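Local coordinates for adenine phosphoribosyltransferase, putative (Trypanosoma brucei brucei, PDB 5VN4), which probably catalyses reversible transfer of the phosphoribosyl group from 5-phospho-alpha-D-ribose 1-diphosphate to adenine, giving AMP and diphosphate in purine salvage, at residues 67-72 against 209-214; 82-87 against 100-105; 36-41 against 222-227; 61-66 against 92-97. All coordinates share one frame; numbering follows the deposited sequence. Where two conformers were deposited one is given.

Contact 1 (67-72 against 209-214)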
# COMPACT_ATOMS: atom_id res chain seq x y z
N ARG A 67 -8.60 8.71 7.44
CA ARG A 67 -9.41 7.55 7.76
C ARG A 67 -10.78 7.98 8.27
O ARG A 67 -11.82 7.51 7.78
CB ARG A 67 -8.68 6.71 8.81
CG ARG A 67 -9.28 5.34 9.08
CD ARG A 67 -10.28 5.29 10.24
NE ARG A 67 -9.87 6.03 11.44
CZ ARG A 67 -9.16 5.54 12.45
NH1 ARG A 67 -8.71 4.29 12.43
NH2 ARG A 67 -8.89 6.32 13.49
N ASP A 68 -10.80 8.87 9.25
CA ASP A 68 -12.06 9.27 9.87
C ASP A 68 -12.98 9.95 8.87
O ASP A 68 -14.19 9.73 8.87
CB ASP A 68 -11.80 10.20 11.06
CG ASP A 68 -11.19 9.48 12.26
OD1 ASP A 68 -11.17 8.24 12.28
OD2 ASP A 68 -10.73 10.18 13.18
N PHE A 69 -12.41 10.80 8.01
CA PHE A 69 -13.23 11.49 7.01
C PHE A 69 -13.96 10.50 6.12
O PHE A 69 -15.19 10.59 5.95
CB PHE A 69 -12.37 12.43 6.16
CG PHE A 69 -13.18 13.15 5.12
CD1 PHE A 69 -13.81 14.35 5.43
CD2 PHE A 69 -13.37 12.61 3.86
CE1 PHE A 69 -14.60 15.00 4.50
CE2 PHE A 69 -14.16 13.26 2.92
CZ PHE A 69 -14.77 14.46 3.24
N PHE A 70 -13.23 9.55 5.53
CA PHE A 70 -13.86 8.65 4.57
C PHE A 70 -14.73 7.59 5.23
O PHE A 70 -15.77 7.23 4.67
CB PHE A 70 -12.81 8.06 3.63
CG PHE A 70 -12.31 9.03 2.61
CD1 PHE A 70 -13.14 9.44 1.57
CD2 PHE A 70 -11.02 9.54 2.67
CE1 PHE A 70 -12.70 10.33 0.62
CE2 PHE A 70 -10.58 10.44 1.72
CZ PHE A 70 -11.42 10.83 0.69
N VAL A 71 -14.34 7.09 6.40
CA VAL A 71 -15.21 6.16 7.11
C VAL A 71 -16.54 6.83 7.44
O VAL A 71 -17.61 6.27 7.17
CB VAL A 71 -14.51 5.60 8.36
CG1 VAL A 71 -15.51 4.84 9.23
CG2 VAL A 71 -13.35 4.70 7.95
N ASP A 72 -16.49 8.04 8.00
CA ASP A 72 -17.73 8.75 8.34
C ASP A 72 -18.56 9.03 7.09
O ASP A 72 -19.79 8.91 7.12
CB ASP A 72 -17.43 10.05 9.09
CG ASP A 72 -18.65 10.96 9.18
OD1 ASP A 72 -18.87 11.78 8.25
OD2 ASP A 72 -19.40 10.85 10.17
N VAL A 209 -13.56 13.30 -5.01
CA VAL A 209 -13.36 13.94 -3.72
C VAL A 209 -11.88 13.81 -3.36
O VAL A 209 -11.40 12.71 -3.07
CB VAL A 209 -14.24 13.29 -2.64
CG1 VAL A 209 -13.92 13.87 -1.27
CG2 VAL A 209 -15.72 13.45 -2.98
N THR A 210 -11.15 14.93 -3.40
CA THR A 210 -9.75 14.94 -3.02
C THR A 210 -9.58 15.92 -1.87
O THR A 210 -9.89 17.10 -2.02
CB THR A 210 -8.83 15.31 -4.19
OG1 THR A 210 -9.17 16.62 -4.68
CG2 THR A 210 -8.96 14.31 -5.32
N LEU A 211 -9.10 15.42 -0.73
CA LEU A 211 -9.17 16.22 0.50
C LEU A 211 -8.49 17.58 0.35
O LEU A 211 -9.07 18.60 0.72
CB LEU A 211 -8.58 15.43 1.68
CG LEU A 211 -9.37 14.17 2.03
CD1 LEU A 211 -8.82 13.56 3.33
CD2 LEU A 211 -10.87 14.44 2.14
N VAL A 212 -7.26 17.61 -0.17
CA VAL A 212 -6.65 18.90 -0.45
C VAL A 212 -6.35 19.02 -1.94
O VAL A 212 -6.68 18.13 -2.74
CB VAL A 212 -5.45 19.23 0.47
CG1 VAL A 212 -5.93 19.33 1.92
CG2 VAL A 212 -4.34 18.20 0.33
N ASP A 213 -5.77 20.15 -2.34
CA ASP A 213 -5.61 20.51 -3.74
C ASP A 213 -4.26 21.19 -3.91
O ASP A 213 -3.44 21.23 -2.98
CB ASP A 213 -6.79 21.37 -4.22
CG ASP A 213 -6.89 22.71 -3.51
OD1 ASP A 213 -5.97 23.04 -2.72
OD2 ASP A 213 -7.87 23.44 -3.76
N GLU A 214 -4.04 21.75 -5.10
CA GLU A 214 -2.75 22.35 -5.43
C GLU A 214 -2.37 23.52 -4.52
O GLU A 214 -1.19 23.88 -4.46
CB GLU A 214 -2.73 22.80 -6.90
CG GLU A 214 -3.83 23.77 -7.30
CD GLU A 214 -5.07 23.08 -7.87
OE1 GLU A 214 -5.47 22.05 -7.32
OE2 GLU A 214 -5.64 23.57 -8.88

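Contact 2 (82-87 against 100-105)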
# COMPACT_ATOMS: atom_id res chain seq x y z
N THR A 82 -19.98 -1.43 -1.08
CA THR A 82 -19.66 -2.83 -0.89
C THR A 82 -18.17 -3.15 -1.02
O THR A 82 -17.73 -4.17 -0.49
CB THR A 82 -20.43 -3.72 -1.89
OG1 THR A 82 -20.05 -3.39 -3.23
CG2 THR A 82 -21.95 -3.56 -1.71
N HIS A 83 -17.40 -2.30 -1.70
CA HIS A 83 -15.98 -2.56 -1.94
C HIS A 83 -15.25 -1.24 -2.07
O HIS A 83 -15.79 -0.27 -2.61
CB HIS A 83 -15.75 -3.30 -3.27
CG HIS A 83 -16.41 -4.63 -3.36
ND1 HIS A 83 -17.76 -4.78 -3.54
CD2 HIS A 83 -15.88 -5.88 -3.32
CE1 HIS A 83 -18.05 -6.07 -3.59
NE2 HIS A 83 -16.93 -6.76 -3.47
N ILE A 84 -14.00 -1.22 -1.61
CA ILE A 84 -13.05 -0.15 -1.93
C ILE A 84 -11.97 -0.76 -2.81
O ILE A 84 -11.38 -1.80 -2.46
CB ILE A 84 -12.45 0.48 -0.67
CG1 ILE A 84 -13.56 1.17 0.14
CG2 ILE A 84 -11.31 1.45 -1.03
CD1 ILE A 84 -13.10 1.71 1.44
N LEU A 85 -11.72 -0.13 -3.96
CA LEU A 85 -10.70 -0.56 -4.92
C LEU A 85 -9.60 0.50 -4.89
O LEU A 85 -9.89 1.68 -5.11
CB LEU A 85 -11.29 -0.61 -6.32
CG LEU A 85 -12.05 -1.88 -6.74
CD1 LEU A 85 -13.17 -2.22 -5.77
CD2 LEU A 85 -12.61 -1.68 -8.15
N GLY A 86 -8.37 0.09 -4.60
CA GLY A 86 -7.26 1.02 -4.48
C GLY A 86 -6.10 0.67 -5.40
O GLY A 86 -5.82 -0.50 -5.66
N PHE A 87 -5.41 1.71 -5.87
CA PHE A 87 -4.35 1.55 -6.86
C PHE A 87 -2.98 1.28 -6.23
O PHE A 87 -2.55 1.98 -5.31
CB PHE A 87 -4.22 2.80 -7.72
CG PHE A 87 -5.39 3.05 -8.62
CD1 PHE A 87 -5.44 2.49 -9.89
CD2 PHE A 87 -6.43 3.86 -8.20
CE1 PHE A 87 -6.52 2.75 -10.72
CE2 PHE A 87 -7.51 4.11 -9.03
CZ PHE A 87 -7.54 3.56 -10.29
N VAL A 100 -11.36 -1.54 6.57
CA VAL A 100 -11.52 -2.36 7.77
C VAL A 100 -12.60 -1.78 8.68
O VAL A 100 -13.38 -2.54 9.27
CB VAL A 100 -10.17 -2.58 8.48
CG1 VAL A 100 -9.65 -1.31 9.12
CG2 VAL A 100 -10.29 -3.70 9.51
N GLU A 101 -12.69 -0.46 8.79
CA GLU A 101 -13.71 0.13 9.65
C GLU A 101 -15.10 0.03 9.04
O GLU A 101 -16.09 -0.05 9.77
CB GLU A 101 -13.40 1.60 9.95
CG GLU A 101 -12.03 1.84 10.54
CD GLU A 101 -11.82 1.14 11.86
OE1 GLU A 101 -12.82 0.85 12.56
OE2 GLU A 101 -10.65 0.87 12.18
N LEU A 102 -15.19 0.06 7.71
CA LEU A 102 -16.46 -0.13 7.04
C LEU A 102 -16.84 -1.60 6.91
O LEU A 102 -17.97 -1.90 6.51
CB LEU A 102 -16.41 0.49 5.64
CG LEU A 102 -16.25 2.01 5.58
CD1 LEU A 102 -16.06 2.45 4.14
CD2 LEU A 102 -17.46 2.70 6.20
N ASN A 103 -15.92 -2.51 7.24
CA ASN A 103 -16.14 -3.94 7.10
C ASN A 103 -16.46 -4.33 5.66
O ASN A 103 -17.43 -5.05 5.39
CB ASN A 103 -17.21 -4.45 8.08
CG ASN A 103 -17.23 -5.96 8.16
OD1 ASN A 103 -16.18 -6.60 8.18
ND2 ASN A 103 -18.42 -6.53 8.19
N VAL A 104 -15.64 -3.84 4.74
CA VAL A 104 -15.81 -4.18 3.32
C VAL A 104 -14.48 -4.66 2.78
O VAL A 104 -13.40 -4.31 3.31
CB VAL A 104 -16.35 -2.98 2.50
CG1 VAL A 104 -17.74 -2.57 2.98
CG2 VAL A 104 -15.37 -1.81 2.53
N PRO A 105 -14.51 -5.46 1.71
CA PRO A 105 -13.27 -5.84 1.02
C PRO A 105 -12.50 -4.62 0.53
O PRO A 105 -13.07 -3.64 0.06
CB PRO A 105 -13.77 -6.67 -0.16
CG PRO A 105 -15.09 -7.20 0.28
CD PRO A 105 -15.69 -6.12 1.13

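Contact 3 (36-41 against 222-227)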
# COMPACT_ATOMS: atom_id res chain seq x y z
N LYS A 36 4.69 18.22 1.82
CA LYS A 36 5.81 18.88 1.18
C LYS A 36 5.89 18.48 -0.29
O LYS A 36 5.52 17.36 -0.67
CB LYS A 36 7.14 18.50 1.84
CG LYS A 36 7.19 18.71 3.34
CD LYS A 36 6.96 20.16 3.71
CE LYS A 36 6.93 20.33 5.22
NZ LYS A 36 6.56 21.72 5.60
N TRP A 37 6.38 19.40 -1.10
CA TRP A 37 6.65 19.10 -2.49
C TRP A 37 8.14 19.17 -2.77
O TRP A 37 8.89 19.89 -2.10
CB TRP A 37 5.88 20.02 -3.45
CG TRP A 37 6.23 21.48 -3.33
CD1 TRP A 37 5.64 22.41 -2.53
CD2 TRP A 37 7.27 22.17 -4.05
NE1 TRP A 37 6.24 23.63 -2.70
CE2 TRP A 37 7.24 23.51 -3.63
CE3 TRP A 37 8.21 21.78 -5.00
CZ2 TRP A 37 8.12 24.48 -4.13
CZ3 TRP A 37 9.09 22.75 -5.50
CH2 TRP A 37 9.03 24.08 -5.06
N TYR A 38 8.56 18.43 -3.79
CA TYR A 38 9.96 18.36 -4.16
C TYR A 38 10.11 18.75 -5.62
O TYR A 38 9.28 18.39 -6.46
CB TYR A 38 10.50 16.94 -3.90
CG TYR A 38 10.43 16.57 -2.44
CD1 TYR A 38 9.23 16.14 -1.86
CD2 TYR A 38 11.55 16.67 -1.62
CE1 TYR A 38 9.16 15.83 -0.52
CE2 TYR A 38 11.49 16.34 -0.27
CZ TYR A 38 10.29 15.91 0.27
OH TYR A 38 10.20 15.59 1.61
N SER A 39 11.16 19.49 -5.92
CA SER A 39 11.44 19.90 -7.28
C SER A 39 12.06 18.73 -8.03
O SER A 39 12.44 17.72 -7.44
CB SER A 39 12.38 21.11 -7.26
OG SER A 39 13.66 20.74 -6.80
N PRO A 40 12.19 18.84 -9.36
CA PRO A 40 12.77 17.72 -10.11
C PRO A 40 14.12 17.26 -9.59
O PRO A 40 14.42 16.06 -9.63
CB PRO A 40 12.85 18.28 -11.54
CG PRO A 40 11.65 19.20 -11.61
CD PRO A 40 11.58 19.85 -10.25
N ALA A 41 14.94 18.18 -9.06
CA ALA A 41 16.25 17.81 -8.53
C ALA A 41 16.16 16.84 -7.36
O ALA A 41 17.13 16.13 -7.08
CB ALA A 41 17.01 19.07 -8.10
N CYS A 222 8.18 23.62 0.30
CA CYS A 222 9.14 22.82 -0.44
C CYS A 222 9.96 21.97 0.53
O CYS A 222 10.48 22.47 1.53
CB CYS A 222 10.08 23.73 -1.23
SG CYS A 222 11.23 22.82 -2.28
N GLY A 223 10.07 20.68 0.22
CA GLY A 223 10.84 19.76 1.03
C GLY A 223 12.27 19.56 0.59
O GLY A 223 13.01 18.82 1.26
N ASP A 224 12.70 20.20 -0.51
CA ASP A 224 14.07 20.06 -0.97
C ASP A 224 15.03 20.45 0.15
O ASP A 224 14.78 21.43 0.87
CB ASP A 224 14.36 21.02 -2.13
CG ASP A 224 13.65 20.66 -3.43
OD1 ASP A 224 12.91 19.65 -3.51
OD2 ASP A 224 13.85 21.43 -4.40
N PRO A 225 16.15 19.76 0.32
CA PRO A 225 17.17 20.26 1.25
C PRO A 225 17.74 21.57 0.73
O PRO A 225 17.92 21.76 -0.47
CB PRO A 225 18.23 19.15 1.26
CG PRO A 225 18.05 18.44 -0.02
CD PRO A 225 16.58 18.54 -0.38
N LEU A 226 18.04 22.48 1.66
CA LEU A 226 18.57 23.77 1.26
C LEU A 226 20.01 23.65 0.76
O LEU A 226 20.43 24.42 -0.12
CB LEU A 226 18.44 24.77 2.41
CG LEU A 226 16.98 25.15 2.69
CD1 LEU A 226 16.87 25.88 4.02
CD2 LEU A 226 16.39 25.97 1.54
N HIS A 227 20.77 22.70 1.30
CA HIS A 227 22.06 22.32 0.74
C HIS A 227 22.22 20.82 0.91
O HIS A 227 21.76 20.25 1.91
CB HIS A 227 23.25 23.10 1.35
CG HIS A 227 23.38 23.01 2.84
ND1 HIS A 227 24.05 21.98 3.47
CD2 HIS A 227 22.97 23.84 3.82
CE1 HIS A 227 24.03 22.18 4.78
NE2 HIS A 227 23.37 23.31 5.01
O HOH W 1 8.87 23.12 3.84

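Contact 4 (61-66 against 92-97)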
# COMPACT_ATOMS: atom_id res chain seq x y z
N GLU A 61 -1.62 11.75 12.94
CA GLU A 61 -2.79 12.60 13.10
C GLU A 61 -3.49 12.84 11.76
O GLU A 61 -4.72 12.74 11.66
CB GLU A 61 -2.42 13.92 13.77
CG GLU A 61 -3.60 14.86 14.00
CD GLU A 61 -3.22 16.13 14.73
OE1 GLU A 61 -3.93 16.48 15.69
OE2 GLU A 61 -2.22 16.76 14.36
N VAL A 62 -2.73 13.16 10.71
CA VAL A 62 -3.34 13.34 9.39
C VAL A 62 -3.89 12.02 8.85
O VAL A 62 -4.97 11.98 8.26
CB VAL A 62 -2.38 14.04 8.41
CG1 VAL A 62 -2.91 13.95 6.97
CG2 VAL A 62 -2.16 15.50 8.80
N MET A 63 -3.15 10.92 9.04
CA MET A 63 -3.66 9.62 8.60
C MET A 63 -4.99 9.29 9.27
O MET A 63 -5.93 8.82 8.62
CB MET A 63 -2.64 8.52 8.85
CG MET A 63 -1.43 8.58 7.93
SD MET A 63 -1.83 8.19 6.20
CE MET A 63 -1.86 6.39 6.24
N ARG A 64 -5.09 9.55 10.58
CA ARG A 64 -6.35 9.35 11.29
C ARG A 64 -7.43 10.27 10.75
O ARG A 64 -8.60 9.87 10.65
CB ARG A 64 -6.13 9.57 12.78
CG ARG A 64 -7.33 9.21 13.65
CD ARG A 64 -6.96 9.28 15.12
NE ARG A 64 -5.70 8.58 15.37
CZ ARG A 64 -4.55 9.18 15.70
NH1 ARG A 64 -4.50 10.49 15.85
NH2 ARG A 64 -3.46 8.45 15.88
N GLY A 65 -7.08 11.52 10.40
CA GLY A 65 -8.07 12.42 9.83
C GLY A 65 -8.58 11.94 8.48
O GLY A 65 -9.78 12.03 8.20
N ILE A 66 -7.68 11.41 7.65
CA ILE A 66 -8.08 10.83 6.37
C ILE A 66 -9.02 9.65 6.60
O ILE A 66 -10.10 9.56 5.99
CB ILE A 66 -6.84 10.39 5.57
CG1 ILE A 66 -5.96 11.57 5.19
CG2 ILE A 66 -7.25 9.59 4.32
CD1 ILE A 66 -4.56 11.14 4.79
N PHE A 92 -2.71 1.85 -1.99
CA PHE A 92 -2.64 0.78 -0.99
C PHE A 92 -2.45 1.34 0.42
O PHE A 92 -2.80 0.67 1.39
CB PHE A 92 -1.45 -0.13 -1.29
CG PHE A 92 -1.64 -1.08 -2.45
CD1 PHE A 92 -2.77 -1.03 -3.27
CD2 PHE A 92 -0.68 -2.03 -2.71
CE1 PHE A 92 -2.92 -1.94 -4.32
CE2 PHE A 92 -0.82 -2.94 -3.75
CZ PHE A 92 -1.94 -2.89 -4.56
N LEU A 93 -1.85 2.53 0.54
CA LEU A 93 -1.57 3.12 1.84
C LEU A 93 -2.81 3.68 2.52
O LEU A 93 -2.79 3.90 3.74
CB LEU A 93 -0.57 4.27 1.66
CG LEU A 93 0.81 3.85 1.17
CD1 LEU A 93 1.59 5.04 0.62
CD2 LEU A 93 1.59 3.19 2.32
N LEU A 94 -3.88 3.92 1.76
CA LEU A 94 -5.05 4.64 2.25
C LEU A 94 -6.30 3.77 2.35
O LEU A 94 -7.08 3.93 3.28
CB LEU A 94 -5.34 5.85 1.35
CG LEU A 94 -4.18 6.83 1.15
CD1 LEU A 94 -4.55 7.90 0.12
CD2 LEU A 94 -3.77 7.45 2.48
N GLY A 95 -6.52 2.88 1.38
CA GLY A 95 -7.74 2.10 1.33
C GLY A 95 -7.99 1.16 2.49
O GLY A 95 -9.08 1.14 3.07
N PRO A 96 -7.00 0.33 2.85
CA PRO A 96 -7.25 -0.70 3.88
C PRO A 96 -7.72 -0.15 5.22
O PRO A 96 -8.61 -0.75 5.83
CB PRO A 96 -5.91 -1.42 3.98
CG PRO A 96 -5.33 -1.31 2.62
CD PRO A 96 -5.71 0.10 2.18
N MET A 97 -7.17 0.96 5.69
CA MET A 97 -7.60 1.47 6.99
C MET A 97 -9.04 1.96 6.96
O MET A 97 -9.71 1.97 7.99
CB MET A 97 -6.65 2.57 7.49
CG MET A 97 -6.73 3.88 6.70
SD MET A 97 -5.42 5.01 7.20
CE MET A 97 -5.74 6.37 6.07

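Contact 1 (67-72 against 209-214)
Phe69 and Phe70 of helix 60-75 pack on Val209 and Leu211, at the place where strand 208-213 of the central sheet turns a corner. Leu211 has the largest share of the contact. Its CD2 lies over one face of Phe69, 3.8 Å from the ring centroid but offset toward the rim, where CD2 of the ring is 3.5 Å from Leu211 CD2; this is a CH-pi contact. The same methyl also lies near Phe70 CZ, while Leu211 CG and CD1 meet Phe70 CE2, each at 3.9 Å. The ring of Phe69 is presented by a chi1 of 180°, which sets CG anti to the backbone N. This is the helix-on-sheet layering of the type I phosphoribosyltransferase fold, and phenylalanine suits both helix positions because each flat ring offers a broad apolar surface to the methyls of Val209 and Leu211. Val209 CG1 touches both rings from the strand, coming within 4.2 Å of Phe70 CE1. The rings also pack on each other, with Phe69 CD2 3.8 Å above the centre of the Phe70 ring. No hydrogen bond joins the two segments. Leu27 and Phe31 of helix 26-34 also pack on Leu211, while Phe70 continues onto Ile98 of helix 95-102.

Contact 2 (82-87 against 100-105)
A chi1 of -64° puts Ile84 CG1 anti to the carbonyl carbon, and a chi2 of 175° extends the chain, bringing CD1 to the helix residue Leu102. The two side chains cross at about a right angle, Ile84 CD1 meeting Leu102 CD1 at 4.1 Å. Just beside them, Ile84 CG1 packs against Val104 CG2 at 4.2 Å. These residues belong to a beta-alpha-beta crossover in which strand 83-87 leads into helix 95-102 and then returns as the parallel strand 106-109. Asn103, with positive phi, is the C' residue of a Schellman motif that ends the helix and turns the chain back toward the sheet. The parallel pairing begins with Ile84 N donating to Pro105 O at 3.1 Å, nearly straight at 174°, and Ile84 pairs with Val107 as well. Proline is tolerated here because this bond uses only its carbonyl, while its ring packs: Pro105 CD lies 3.3 Å from Thr82 O, and Pro105 CB comes within 3.9 Å of His83 CD2. The imidazole is tied back to its own segment by a 2.7 Å hydrogen bond between His83 ND1 and Thr82 OG1. Thr82 OG1 also bonds Arg149 N, and Ile84 packs on Ile153 of strand 149-153.

Contact 3 (36-41 against 222-227)
Two hydrogen bonds from Ser39 grip the carboxylate of Asp224, one to each oxygen. Ser39 N reaches the syn lone pair of Asp224 OD1 at 3.0 Å, and Ser39 OG donates to Asp224 OD2 at 2.5 Å, meeting it on the syn side but 21° out of the carboxylate plane. With chi1 at 69°, Ser39 OG stands between the backbone N and the carbonyl carbon, which lets N and OG meet one carboxylate. A short side chain with a hydroxyl beside the amide suits this fork, and aspartate offers it two acceptors. Further along, Gly223 N donates to Trp37 O at 2.7 Å. That bond belongs to a single beta bridge between Trp37 and Cys222, which fastens the loop 222-227 to the edge of the two-stranded antiparallel sheet formed by 37-38 and 50-51. A water linking Lys36 NZ to Cys222 O adds a looser tie.

The rings of Trp37 and Tyr38 pack on Cys222 and Gly223. Cys222 lies over one face of the indole: its CB is 3.6 Å from Trp37 CZ2, and its SG sits 3.8 Å from the centroid of the six-membered ring, a sulfur-aromatic contact. The CA of Gly223 approaches over the face of Tyr38, 4.1 Å from the ring centroid; glycine fits because a CB here would clash with Tyr38 CZ. The polar ends of both rings are satisfied elsewhere, Trp37 NE1 by Ser218 O and Tyr38 OH by Asn55. Trp37 also packs on Arg49, a residue that binds adenine.

Contact 4 (61-66 against 92-97)
Met63 and Ile66 make a buried, mainly apolar contact with Leu94 and Met97, without a hydrogen bond between the segments, joining helix 60-75 to the loop 92-94 and the first turn of helix 95-102. Met97 supplies the central piece. Its chain is extended beyond CG, and its terminal CE touches both helix residues, lying 3.9 Å from Met63 CE and 4.0 Å from Ile66 CG2. The same methyl rests on the helix backbone, with Met97 CE 3.5 Å from Met63 O. A chi1 of 70° sets Met97 CG between the backbone N and the carbonyl carbon, an unusual position in a helix. The two methionines cross at about a right angle. Met63 is bent at chi2 and chi3, and its methyl reaches the other segment, where Met63 CE stands 3.6 Å from Leu93 O.

Here the helix that follows strand 83-87 in the phosphoribosyltransferase domain leans on the preceding helix of the chain, and flexible methionines suit the uneven surface between a helix and an irregular loop. Leu94 completes the contact from the loop, its CD2 being 4.3 Å from Met63 SD and 4.4 Å from Ile66 CD1. Ile56 of helix 54-57 packs on both Met63 and Ile66, and Phe31 of helix 26-34 covers Ile66 as well. The contact borders the dimer interface: Met63 packs on Val100 of the second subunit, and Pro96 on Met63 of that subunit.

In the fold
Contacts 1 and 4 share helix 60-75 and have centres 9 Å apart; Leu211 CD1 meets Ile66 CG1 at 4.0 Å, so the packing runs on between them. Contacts 2 and 4 share helix 95-102, with Gly86 O 3.5 Å from Phe92 CE1. Contact 1 reaches contact 2 through Val71 and Glu101. Contact 3 stands apart, its centre 34 Å from that of contact 2, on the opposite side of the chain's centre. Contacts 3 and 4 come nearest the ligands: the Trp37 side chain is about 7 Å from the bound adenine, and that of Leu93 about 7 Å from a pyrophosphate. Segments of all four contacts reach the second subunit, contact 1 through Arg67 alone.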